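Local coordinates for protein alpha-glucosidase (Bacteroides thetaiotaomicron, PDB 5XFM) that probably hydrolyses terminal beta-L-arabinopyranosides and alpha-galactosides as a bifunctional, calcium-binding glycoside hydrolase of family 97, at residues A[171-176]-A[437-442]. The protein carries 1 engineered substitution. Numbering follows the deposited sequence.
With CA (calcium ion), chain E.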
ATOM      1  N   PRO A 171      14.839  -3.444   7.904  1.00 17.30           N
ATOM      2  CA  PRO A 171      13.399  -3.134   7.869  1.00 19.58           C
ATOM      3  C   PRO A 171      12.630  -3.827   6.752  1.00 17.95           C
ATOM      4  O   PRO A 171      13.189  -4.071   5.678  1.00 16.42           O
ATOM      5  CB  PRO A 171      13.370  -1.610   7.659  1.00 16.80           C
ATOM      6  CG  PRO A 171      14.764  -1.132   8.019  1.00 17.30           C
ATOM      7  CD  PRO A 171      15.651  -2.258   7.586  1.00 19.89           C
ATOM      8  N   SER A 172      11.355  -4.121   7.002  1.00 12.48           N
ATOM      9  CA  SER A 172      10.517  -4.794   6.009  1.00 15.49           C
ATOM     10  C   SER A 172       9.070  -4.307   6.072  1.00 18.02           C
ATOM     11  O   SER A 172       8.162  -4.963   5.560  1.00 14.44           O
ATOM     12  CB  SER A 172      10.572  -6.318   6.203  1.00 22.74           C
ATOM     13  OG  SER A 172      10.385  -6.678   7.567  1.00 22.97           O
ATOM     14  N   TYR A 173       8.874  -3.146   6.696  1.00 21.25           N
ATOM     15  CA  TYR A 173       7.562  -2.516   6.795  1.00 14.83           C
ATOM     16  C   TYR A 173       6.551  -3.477   7.399  1.00 15.60           C
ATOM     17  O   TYR A 173       5.428  -3.624   6.913  1.00 18.22           O
ATOM     18  CB  TYR A 173       7.110  -2.014   5.414  1.00 17.60           C
ATOM     19  CG  TYR A 173       7.802  -0.735   5.007  1.00 16.60           C
ATOM     20  CD1 TYR A 173       9.191  -0.669   4.950  1.00 16.37           C
ATOM     21  CD2 TYR A 173       7.076   0.405   4.674  1.00 19.47           C
ATOM     22  CE1 TYR A 173       9.836   0.490   4.587  1.00 13.39           C
ATOM     23  CE2 TYR A 173       7.718   1.578   4.301  1.00 15.61           C
ATOM     24  CZ  TYR A 173       9.099   1.610   4.261  1.00 15.17           C
ATOM     25  OH  TYR A 173       9.756   2.763   3.897  1.00 12.57           O
ATOM     26  N   GLU A 174       6.972  -4.145   8.464  1.00 20.55           N
ATOM     27  CA  GLU A 174       6.132  -5.128   9.129  1.00 17.96           C
ATOM     28  C   GLU A 174       6.001  -4.824  10.619  1.00 17.44           C
ATOM     29  O   GLU A 174       6.404  -5.617  11.459  1.00 13.48           O
ATOM     30  CB  GLU A 174       6.690  -6.541   8.898  1.00 16.56           C
ATOM     31  CG  GLU A 174       6.258  -7.147   7.561  1.00 16.11           C
ATOM     32  CD  GLU A 174       7.128  -8.316   7.100  1.00 20.39           C
ATOM     33  OE1 GLU A 174       8.189  -8.565   7.701  1.00 24.64           O
ATOM     34  OE2 GLU A 174       6.720  -9.017   6.151  1.00 21.46           O
ATOM     35  N   GLU A 175       5.419  -3.672  10.945  1.00 22.94           N
ATOM     36  CA  GLU A 175       5.295  -3.270  12.341  1.00 17.59           C
ATOM     37  C   GLU A 175       3.850  -2.959  12.720  1.00 14.66           C
ATOM     38  O   GLU A 175       2.972  -2.860  11.861  1.00 18.61           O
ATOM     39  CB  GLU A 175       6.193  -2.065  12.626  1.00 17.49           C
ATOM     40  CG  GLU A 175       7.651  -2.285  12.217  1.00 19.46           C
ATOM     41  CD  GLU A 175       8.353  -3.369  13.019  1.00 23.84           C
ATOM     42  OE1 GLU A 175       8.044  -3.536  14.219  1.00 20.74           O
ATOM     43  OE2 GLU A 175       9.213  -4.069  12.435  1.00 23.63           O
ATOM     44  N   GLU A 176       3.609  -2.814  14.016  1.00 20.53           N
ATOM     45  CA  GLU A 176       2.253  -2.673  14.523  1.00 17.86           C
ATOM     46  C   GLU A 176       1.884  -1.218  14.744  1.00 17.42           C
ATOM     47  O   GLU A 176       2.758  -0.374  14.939  1.00 15.84           O
ATOM     48  CB  GLU A 176       2.091  -3.445  15.829  1.00 14.42           C
ATOM     49  CG  GLU A 176       2.180  -4.941  15.671  1.00 18.84           C
ATOM     50  CD  GLU A 176       2.091  -5.659  16.995  1.00 18.53           C
ATOM     51  OE1 GLU A 176       0.959  -5.972  17.427  1.00 22.43           O
ATOM     52  OE2 GLU A 176       3.147  -5.897  17.610  1.00 23.12           O
ATOM     53  N   LEU A 437       7.068   0.152   1.146  1.00 12.96           N
ATOM     54  CA  LEU A 437       5.767   0.611   0.683  1.00 16.78           C
ATOM     55  C   LEU A 437       5.831   0.945  -0.802  1.00 18.18           C
ATOM     56  O   LEU A 437       6.811   1.533  -1.254  1.00 17.55           O
ATOM     57  CB  LEU A 437       5.325   1.845   1.477  1.00 15.77           C
ATOM     58  CG  LEU A 437       3.960   2.455   1.163  1.00 20.78           C
ATOM     59  CD1 LEU A 437       2.894   1.619   1.844  1.00 16.24           C
ATOM     60  CD2 LEU A 437       3.856   3.923   1.592  1.00 18.70           C
ATOM     61  N   PRO A 438       4.797   0.555  -1.572  1.00 20.26           N
ATOM     62  CA  PRO A 438       4.717   0.953  -2.981  1.00 18.76           C
ATOM     63  C   PRO A 438       4.393   2.439  -3.079  1.00 19.35           C
ATOM     64  O   PRO A 438       3.591   2.948  -2.294  1.00 20.02           O
ATOM     65  CB  PRO A 438       3.576   0.094  -3.529  1.00 14.96           C
ATOM     66  CG  PRO A 438       2.705  -0.140  -2.339  1.00 18.73           C
ATOM     67  CD  PRO A 438       3.649  -0.283  -1.178  1.00 17.87           C
ATOM     68  N   ARG A 439       5.031   3.139  -4.003  1.00 18.28           N
ATOM     69  CA  ARG A 439       4.848   4.581  -4.070  1.00 21.85           C
ATOM     70  C   ARG A 439       4.311   5.000  -5.439  1.00 19.27           C
ATOM     71  O   ARG A 439       5.034   5.582  -6.251  1.00 20.59           O
ATOM     72  CB  ARG A 439       6.168   5.272  -3.736  1.00 17.53           C
ATOM     73  CG  ARG A 439       6.406   5.401  -2.226  1.00 19.86           C
ATOM     74  CD  ARG A 439       7.852   5.081  -1.894  1.00 18.71           C
ATOM     75  NE  ARG A 439       8.255   5.393  -0.523  1.00 14.29           N
ATOM     76  CZ  ARG A 439       8.543   4.481   0.403  1.00 14.73           C
ATOM     77  NH1 ARG A 439       8.445   3.189   0.124  1.00 14.63           N
ATOM     78  NH2 ARG A 439       8.924   4.861   1.615  1.00 14.95           N
ATOM     79  N   GLY A 440       3.039   4.692  -5.689  1.00 17.48           N
ATOM     80  CA  GLY A 440       2.435   4.972  -6.977  1.00 19.02           C
ATOM     81  C   GLY A 440       2.890   3.963  -8.019  1.00 19.12           C
ATOM     82  O   GLY A 440       2.839   4.231  -9.219  1.00 16.73           O
ATOM     83  N   TRP A 441       3.345   2.800  -7.560  1.00 14.02           N
ATOM     84  CA  TRP A 441       4.008   1.848  -8.446  1.00 19.08           C
ATOM     85  C   TRP A 441       3.109   1.164  -9.496  1.00 19.98           C
ATOM     86  O   TRP A 441       3.610   0.768 -10.552  1.00 17.39           O
ATOM     87  CB  TRP A 441       4.733   0.790  -7.600  1.00 18.94           C
ATOM     88  CG  TRP A 441       5.997   1.333  -6.968  1.00 17.58           C
ATOM     89  CD1 TRP A 441       6.409   2.636  -6.963  1.00 15.23           C
ATOM     90  CD2 TRP A 441       7.025   0.585  -6.305  1.00 18.60           C
ATOM     91  NE1 TRP A 441       7.616   2.748  -6.321  1.00 21.06           N
ATOM     92  CE2 TRP A 441       8.018   1.505  -5.907  1.00 19.18           C
ATOM     93  CE3 TRP A 441       7.202  -0.771  -6.002  1.00 19.37           C
ATOM     94  CZ2 TRP A 441       9.170   1.114  -5.222  1.00 14.54           C
ATOM     95  CZ3 TRP A 441       8.348  -1.158  -5.323  1.00 15.58           C
ATOM     96  CH2 TRP A 441       9.316  -0.219  -4.939  1.00 16.69           C
ATOM     97  N   GLU A 442       1.801   1.068  -9.247  1.00 14.64           N
ATOM     98  CA  GLU A 442       0.883   0.479 -10.228  1.00 12.71           C
ATOM     99  C   GLU A 442       0.880   1.272 -11.539  1.00 24.68           C
ATOM    100  O   GLU A 442       0.886   0.696 -12.632  1.00 22.50           O
ATOM    101  CB  GLU A 442      -0.552   0.419  -9.678  1.00 15.30           C
ATOM    102  CG  GLU A 442      -0.792  -0.563  -8.523  1.00 21.84           C
ATOM    103  CD  GLU A 442      -0.636   0.078  -7.154  1.00 24.52           C
ATOM    104  OE1 GLU A 442       0.001   1.152  -7.069  1.00 25.69           O
ATOM    105  OE2 GLU A 442      -1.166  -0.484  -6.166  1.00 14.77           O
TER
HETATM  106 CA    CA E 701       7.013 -11.251   4.991  1.00 20.38          CA
HETATM  107  O   HOH W   1       8.442 -11.638   7.011  1.00 24.69           O
HETATM  108  O   HOH W   2       9.244 -10.983   4.267  1.00 20.70           O
HETATM  109  O   HOH W   3       8.008 -13.682   6.086  1.00 19.68           O
HETATM  110  O   HOH W   4       6.901 -12.773   3.122  1.00 23.00           O
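Where the N-terminal domain of this family 97 hydrolase meets the catalytic barrel, the loop between strands 153-156 and 178-182 sends Tyr173 against the loop that leads from barrel strand 429-432 into helix 441-444. One ring face lies over Leu437: Leu437 N sits 3.4 Å above the ring plane, displaced toward the rim, and Leu437 CB reaches Tyr173 CE2 at 3.7 Å. With CG anti to the carbonyl carbon (chi1 -77°), the ring runs toward Arg439, whose NH2 donates to Tyr173 OH at 3.2 Å along an almost straight line (175°). The hydroxyl lies in the guanidinium plane, itself turned 74° from the ring. Asp408 also bonds Tyr173 OH. NH2 also bonds the carbonyl of Ser221, while Thr436 takes NH1 and Glu211 forms a salt bridge with NE. Next along the loop, Glu174 OE2 binds calcium at 2.5 Å, alongside Glu452 and Glu458, and Ser172 OG donates to Glu174 OE1 from above the carboxylate plane. A phenylalanine in place of Tyr173 would probably leave Arg439 NH2 and Asp408 each short of a partner at this buried boundary. The hydroxyl accepts from a cation and probably donates to a carboxylate, a polarity the arginine's charge would be expected to reinforce.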